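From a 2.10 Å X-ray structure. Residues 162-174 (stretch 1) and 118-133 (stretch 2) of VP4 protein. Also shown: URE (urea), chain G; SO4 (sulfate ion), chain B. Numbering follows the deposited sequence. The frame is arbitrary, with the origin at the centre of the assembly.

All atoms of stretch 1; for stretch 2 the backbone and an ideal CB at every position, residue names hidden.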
# COMPACT_ATOMS: atom_id res chain seq x y z
N LYS A 162 -8.21 -14.42 -2.11
CA LYS A 162 -7.51 -14.61 -3.40
C LYS A 162 -8.05 -13.77 -4.56
O LYS A 162 -9.22 -13.87 -4.89
CB LYS A 162 -7.48 -16.10 -3.80
CG LYS A 162 -6.65 -16.34 -5.08
CD LYS A 162 -6.20 -17.81 -5.30
CE LYS A 162 -5.18 -17.83 -6.45
NZ LYS A 162 -4.61 -19.15 -6.76
N VAL A 163 -7.20 -12.96 -5.20
CA VAL A 163 -7.56 -12.24 -6.39
C VAL A 163 -6.45 -12.38 -7.42
O VAL A 163 -5.27 -12.28 -7.10
CB VAL A 163 -7.81 -10.68 -6.17
CG1 VAL A 163 -9.08 -10.43 -5.37
CG2 VAL A 163 -6.65 -10.01 -5.47
N VAL A 164 -6.84 -12.55 -8.68
CA VAL A 164 -5.88 -12.77 -9.72
C VAL A 164 -5.83 -11.60 -10.70
O VAL A 164 -4.75 -11.21 -11.15
CB VAL A 164 -6.14 -14.13 -10.42
CG1 VAL A 164 -5.11 -14.36 -11.52
CG2 VAL A 164 -6.05 -15.27 -9.38
N THR A 165 -6.97 -11.02 -11.03
CA THR A 165 -7.02 -9.95 -12.03
C THR A 165 -7.32 -8.59 -11.35
O THR A 165 -7.89 -8.55 -10.28
CB THR A 165 -8.08 -10.19 -13.17
OG1 THR A 165 -9.38 -10.07 -12.62
CG2 THR A 165 -7.94 -11.60 -13.83
N LEU A 166 -6.92 -7.50 -11.99
CA LEU A 166 -7.22 -6.16 -11.48
C LEU A 166 -8.77 -6.01 -11.41
O LEU A 166 -9.29 -5.45 -10.43
CB LEU A 166 -6.61 -5.09 -12.40
CG LEU A 166 -5.14 -4.77 -12.22
CD1 LEU A 166 -4.89 -3.46 -12.96
CD2 LEU A 166 -4.80 -4.64 -10.72
N GLU A 167 -9.48 -6.57 -12.39
CA GLU A 167 -10.95 -6.57 -12.31
C GLU A 167 -11.50 -7.25 -11.03
O GLU A 167 -12.41 -6.69 -10.37
CB GLU A 167 -11.60 -7.14 -13.59
CG GLU A 167 -13.10 -6.90 -13.65
CD GLU A 167 -13.51 -5.49 -13.12
OE1 GLU A 167 -12.92 -4.43 -13.54
OE2 GLU A 167 -14.43 -5.43 -12.26
N GLN A 168 -10.95 -8.41 -10.66
CA GLN A 168 -11.37 -9.05 -9.38
C GLN A 168 -11.01 -8.22 -8.15
O GLN A 168 -11.80 -8.15 -7.21
CB GLN A 168 -10.76 -10.41 -9.19
CG GLN A 168 -11.36 -11.46 -10.09
CD GLN A 168 -10.41 -12.61 -10.26
OE1 GLN A 168 -9.30 -12.63 -9.68
NE2 GLN A 168 -10.80 -13.57 -11.05
N LEU A 169 -9.84 -7.61 -8.16
CA LEU A 169 -9.40 -6.82 -7.03
C LEU A 169 -10.35 -5.61 -6.86
O LEU A 169 -10.75 -5.27 -5.73
CB LEU A 169 -7.95 -6.36 -7.27
CG LEU A 169 -7.39 -5.37 -6.25
CD1 LEU A 169 -7.36 -5.92 -4.87
CD2 LEU A 169 -6.02 -4.93 -6.67
N ARG A 170 -10.71 -4.95 -7.98
CA ARG A 170 -11.71 -3.85 -7.91
C ARG A 170 -13.04 -4.23 -7.27
O ARG A 170 -13.61 -3.44 -6.51
CB ARG A 170 -11.99 -3.21 -9.28
CG ARG A 170 -10.76 -2.57 -9.83
CD ARG A 170 -11.06 -1.79 -11.08
NE ARG A 170 -9.78 -1.35 -11.62
CZ ARG A 170 -9.20 -1.84 -12.71
NH1 ARG A 170 -9.81 -2.78 -13.45
NH2 ARG A 170 -8.02 -1.33 -13.09
N GLN A 171 -13.54 -5.42 -7.58
CA GLN A 171 -14.81 -5.90 -7.02
C GLN A 171 -14.68 -6.10 -5.50
O GLN A 171 -15.56 -5.75 -4.75
CB GLN A 171 -15.25 -7.20 -7.71
CG GLN A 171 -15.80 -7.05 -9.17
CD GLN A 171 -17.00 -6.08 -9.28
OE1 GLN A 171 -18.14 -6.48 -9.11
NE2 GLN A 171 -16.72 -4.81 -9.57
N VAL A 172 -13.56 -6.68 -5.08
CA VAL A 172 -13.32 -7.03 -3.70
C VAL A 172 -13.11 -5.82 -2.82
O VAL A 172 -13.46 -5.86 -1.67
CB VAL A 172 -12.08 -7.95 -3.63
CG1 VAL A 172 -11.36 -7.81 -2.34
CG2 VAL A 172 -12.47 -9.44 -3.92
N VAL A 173 -12.51 -4.73 -3.31
CA VAL A 173 -12.28 -3.55 -2.46
C VAL A 173 -13.51 -2.69 -2.35
O VAL A 173 -13.55 -1.78 -1.53
CB VAL A 173 -11.03 -2.66 -2.88
CG1 VAL A 173 -9.73 -3.49 -2.89
CG2 VAL A 173 -11.24 -1.94 -4.21
N GLY A 174 -14.51 -2.94 -3.21
CA GLY A 174 -15.71 -2.10 -3.28
C GLY A 174 -16.59 -2.20 -2.04
O GLY A 174 -17.27 -1.23 -1.68
N UNK A 118 -11.84 4.32 2.60
CA UNK A 118 -10.79 3.27 2.47
C UNK A 118 -11.45 1.94 2.86
O UNK A 118 -12.18 1.91 3.87
CB UNK A 118 -9.57 3.56 3.35
N UNK A 119 -11.24 0.86 2.07
CA UNK A 119 -11.82 -0.44 2.41
C UNK A 119 -11.11 -1.05 3.65
O UNK A 119 -9.92 -0.80 3.89
CB UNK A 119 -11.72 -1.39 1.21
N UNK A 120 -11.84 -1.87 4.40
CA UNK A 120 -11.23 -2.51 5.54
C UNK A 120 -10.61 -3.79 5.02
O UNK A 120 -11.17 -4.87 5.22
CB UNK A 120 -12.24 -2.77 6.66
N UNK A 121 -9.48 -3.66 4.34
CA UNK A 121 -8.87 -4.77 3.70
C UNK A 121 -7.50 -4.30 3.24
O UNK A 121 -7.38 -3.21 2.68
CB UNK A 121 -9.73 -5.30 2.55
N UNK A 122 -6.48 -5.10 3.43
CA UNK A 122 -5.16 -4.70 2.97
C UNK A 122 -4.93 -5.44 1.67
O UNK A 122 -5.51 -6.53 1.44
CB UNK A 122 -4.07 -5.00 4.00
N UNK A 123 -4.08 -4.88 0.82
CA UNK A 123 -3.87 -5.53 -0.47
C UNK A 123 -2.37 -5.65 -0.78
O UNK A 123 -1.64 -4.71 -0.57
CB UNK A 123 -4.58 -4.75 -1.58
N UNK A 124 -1.90 -6.79 -1.27
CA UNK A 124 -0.47 -6.88 -1.65
C UNK A 124 -0.34 -7.51 -3.03
O UNK A 124 -1.07 -8.48 -3.35
CB UNK A 124 0.32 -7.69 -0.62
N UNK A 125 0.65 -7.05 -3.80
CA UNK A 125 1.06 -7.73 -5.01
C UNK A 125 1.55 -6.75 -6.07
O UNK A 125 1.18 -5.58 -6.05
CB UNK A 125 -0.10 -8.56 -5.56
N UNK A 126 2.37 -7.25 -6.99
CA UNK A 126 2.88 -6.49 -8.09
C UNK A 126 1.87 -6.66 -9.22
O UNK A 126 1.09 -7.60 -9.22
CB UNK A 126 4.29 -6.94 -8.49
N UNK A 127 1.87 -5.75 -10.18
CA UNK A 127 0.87 -5.80 -11.27
C UNK A 127 1.61 -5.84 -12.57
O UNK A 127 2.57 -5.09 -12.77
CB UNK A 127 -0.09 -4.61 -11.23
N UNK A 128 1.18 -6.73 -13.46
CA UNK A 128 1.77 -6.86 -14.82
C UNK A 128 0.65 -7.17 -15.80
O UNK A 128 -0.10 -8.15 -15.58
CB UNK A 128 2.84 -7.95 -14.87
N UNK A 129 0.46 -6.31 -16.81
CA UNK A 129 -0.63 -6.48 -17.81
C UNK A 129 -2.01 -6.84 -17.21
O UNK A 129 -2.60 -7.87 -17.58
CB UNK A 129 -0.23 -7.57 -18.80
N UNK A 130 -2.50 -6.03 -16.28
CA UNK A 130 -3.83 -6.21 -15.70
C UNK A 130 -4.03 -7.42 -14.80
O UNK A 130 -5.17 -7.78 -14.44
CB UNK A 130 -4.85 -6.29 -16.84
N UNK A 131 -2.93 -8.08 -14.44
CA UNK A 131 -3.00 -9.19 -13.52
C UNK A 131 -2.06 -8.95 -12.35
O UNK A 131 -1.04 -8.27 -12.49
CB UNK A 131 -2.66 -10.50 -14.23
N UNK A 132 -2.40 -9.53 -11.21
CA UNK A 132 -1.48 -9.59 -10.10
C UNK A 132 -0.49 -10.68 -10.42
O UNK A 132 -0.88 -11.76 -10.83
CB UNK A 132 -2.20 -9.84 -8.77
N UNK A 133 0.80 -10.40 -10.22
CA UNK A 133 1.82 -11.43 -10.30
C UNK A 133 1.58 -12.57 -9.33
O UNK A 133 0.87 -12.39 -8.35
CB UNK A 133 3.20 -10.82 -10.04
C URE G . -16.07 0.29 2.06
O URE G . -15.56 -0.56 1.32
N1 URE G . -17.14 0.95 1.64
N2 URE G . -15.59 0.60 3.28
S SO4 B . 3.99 -10.11 -2.20
O1 SO4 B . 2.95 -9.53 -3.02
O2 SO4 B . 3.33 -10.79 -1.08
O3 SO4 B . 4.70 -11.06 -3.02
O4 SO4 B . 4.99 -9.20 -1.71

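Position 118 points CA-to-CB away, with nothing of stretch 1 within 5.5 Å, so the contact sets no preference; it is Thr-118. At 119 the bond points toward the C-terminal part of the helix, and the ideal CB lies 3.3 Å from Val-173 O. A compact apolar group suits this, and phi of -71° permits proline. Pro-119 is deposited, its CG 4.0 Å from Val-173 CB. Position 120 turns away and is unconstrained from here; it is Phe-120.

At 121 the bond points toward stretch 1, yet the ideal CB has no neighbour within 5.5 Å. The gap before the methyls of Val-172 and Val-173 calls for a longer apolar chain, leucine, isoleucine or methionine. Leu-121 spans it: its CD2 packs tightly on Val-172 CG1 at 3.3 Å and reaches 4.4 Å from Val-173 CG1.

Position 122 is out of reach and holds Met-122, modelled as selenomethionine. At 123 the ideal CB already stands 4.5 Å from Leu-169 CD1 and 5.5 Å from Val-173 CG1, so a short branched apolar residue would serve. Val-123 touches both, CG1 to Leu-169 CD1 at 3.7 Å and CG2 to Val-173 CG1 at 4.1 Å.

Positions 124 to 126 are out of reach. At 125, phi/psi of 148/157 would jam a CB against the carbonyl O of the residue before, which calls for glycine; the residues are Thr-124, Gly-125 and Ala-126. At 127 the bond points toward Leu-166, with CD2 4.7 Å from the ideal CB; valine, isoleucine or leucine would fit. Val-127 brings CG1 to 3.9 Å from Leu-166 CD1.

Positions 128 and 129 make no contact and are Glu-128 and Ser-129. A type I' turn runs from 128 to 131; phi is 69° at 130, which favours glycine, although asparagine is also common at positive phi. Gly-130 is deposited, and its O accepts from Leu-166 N at 3.0 Å and 174°.

At 131 the backbone bridges Thr-165. The CA-to-CB bond points away overall, and the contact alone does not select a side chain; many of modest size, polar or not, would be tolerated. Asn-131 occupies it, its side chain returning to the methyl of Thr-165; its CA also makes a CA-H...O contact with Val-164 O at 3.6 Å.

At 132 the backbone N donates to Val-164 O (2.9 Å, 161°). The CA-to-CB bond points sideways, its ideal CB 3.7 Å from Val-164 O, and the side chains of Val-163, Leu-166 and Leu-169 lie beyond, within reach of a longer apolar chain. A branched aliphatic or methionine would suit. Leu-132 meets Val-163 CG2 through CD2 at 3.8 Å and Leu-166 CD2 through CD1 at 4.0 Å. Position 133 turns away and is Ser-133.

Stretch 2 118-133: TPFLMVTGAVESGNLS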
# COMPACT_ATOMS: atom_id res chain seq x y z
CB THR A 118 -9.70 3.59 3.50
OG1 THR A 118 -9.10 4.85 3.14
CG2 THR A 118 -8.65 2.51 3.62
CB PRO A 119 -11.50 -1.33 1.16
CG PRO A 119 -10.39 -0.72 0.52
CD PRO A 119 -10.52 0.81 0.78
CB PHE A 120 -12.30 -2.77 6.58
CG PHE A 120 -11.79 -3.36 7.85
CD1 PHE A 120 -10.91 -2.65 8.65
CD2 PHE A 120 -12.21 -4.64 8.27
CE1 PHE A 120 -10.42 -3.21 9.84
CE2 PHE A 120 -11.69 -5.19 9.49
CZ PHE A 120 -10.84 -4.46 10.26
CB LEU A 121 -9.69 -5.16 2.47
CG LEU A 121 -9.23 -6.41 1.71
CD1 LEU A 121 -9.56 -7.65 2.46
CD2 LEU A 121 -9.83 -6.51 0.30
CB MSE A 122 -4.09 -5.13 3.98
CG MSE A 122 -4.28 -4.42 5.34
SE MSE A 122 -2.70 -4.89 6.46
CE MSE A 122 -1.64 -3.39 5.81
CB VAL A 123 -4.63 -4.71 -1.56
CG1 VAL A 123 -4.25 -5.20 -2.97
CG2 VAL A 123 -6.20 -4.78 -1.32
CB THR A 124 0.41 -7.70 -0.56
OG1 THR A 124 1.82 -7.57 -0.82
CG2 THR A 124 0.10 -9.17 -0.59
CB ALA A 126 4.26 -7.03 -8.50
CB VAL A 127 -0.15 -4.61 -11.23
CG1 VAL A 127 -1.16 -4.62 -12.46
CG2 VAL A 127 -0.92 -4.59 -9.88
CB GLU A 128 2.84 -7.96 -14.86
CG GLU A 128 2.32 -9.31 -14.33
CD GLU A 128 1.59 -10.18 -15.43
OE1 GLU A 128 2.00 -10.12 -16.64
OE2 GLU A 128 0.62 -10.92 -15.09
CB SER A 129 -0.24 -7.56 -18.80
OG SER A 129 1.12 -7.43 -19.13
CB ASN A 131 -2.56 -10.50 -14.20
CG ASN A 131 -3.66 -11.14 -15.04
OD1 ASN A 131 -4.86 -10.97 -14.81
ND2 ASN A 131 -3.22 -11.92 -16.03
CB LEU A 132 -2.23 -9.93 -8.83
CG LEU A 132 -2.76 -8.71 -8.09
CD1 LEU A 132 -3.93 -8.10 -8.83
CD2 LEU A 132 -3.15 -9.07 -6.64
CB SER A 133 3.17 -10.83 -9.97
OG SER A 133 3.56 -9.98 -11.00
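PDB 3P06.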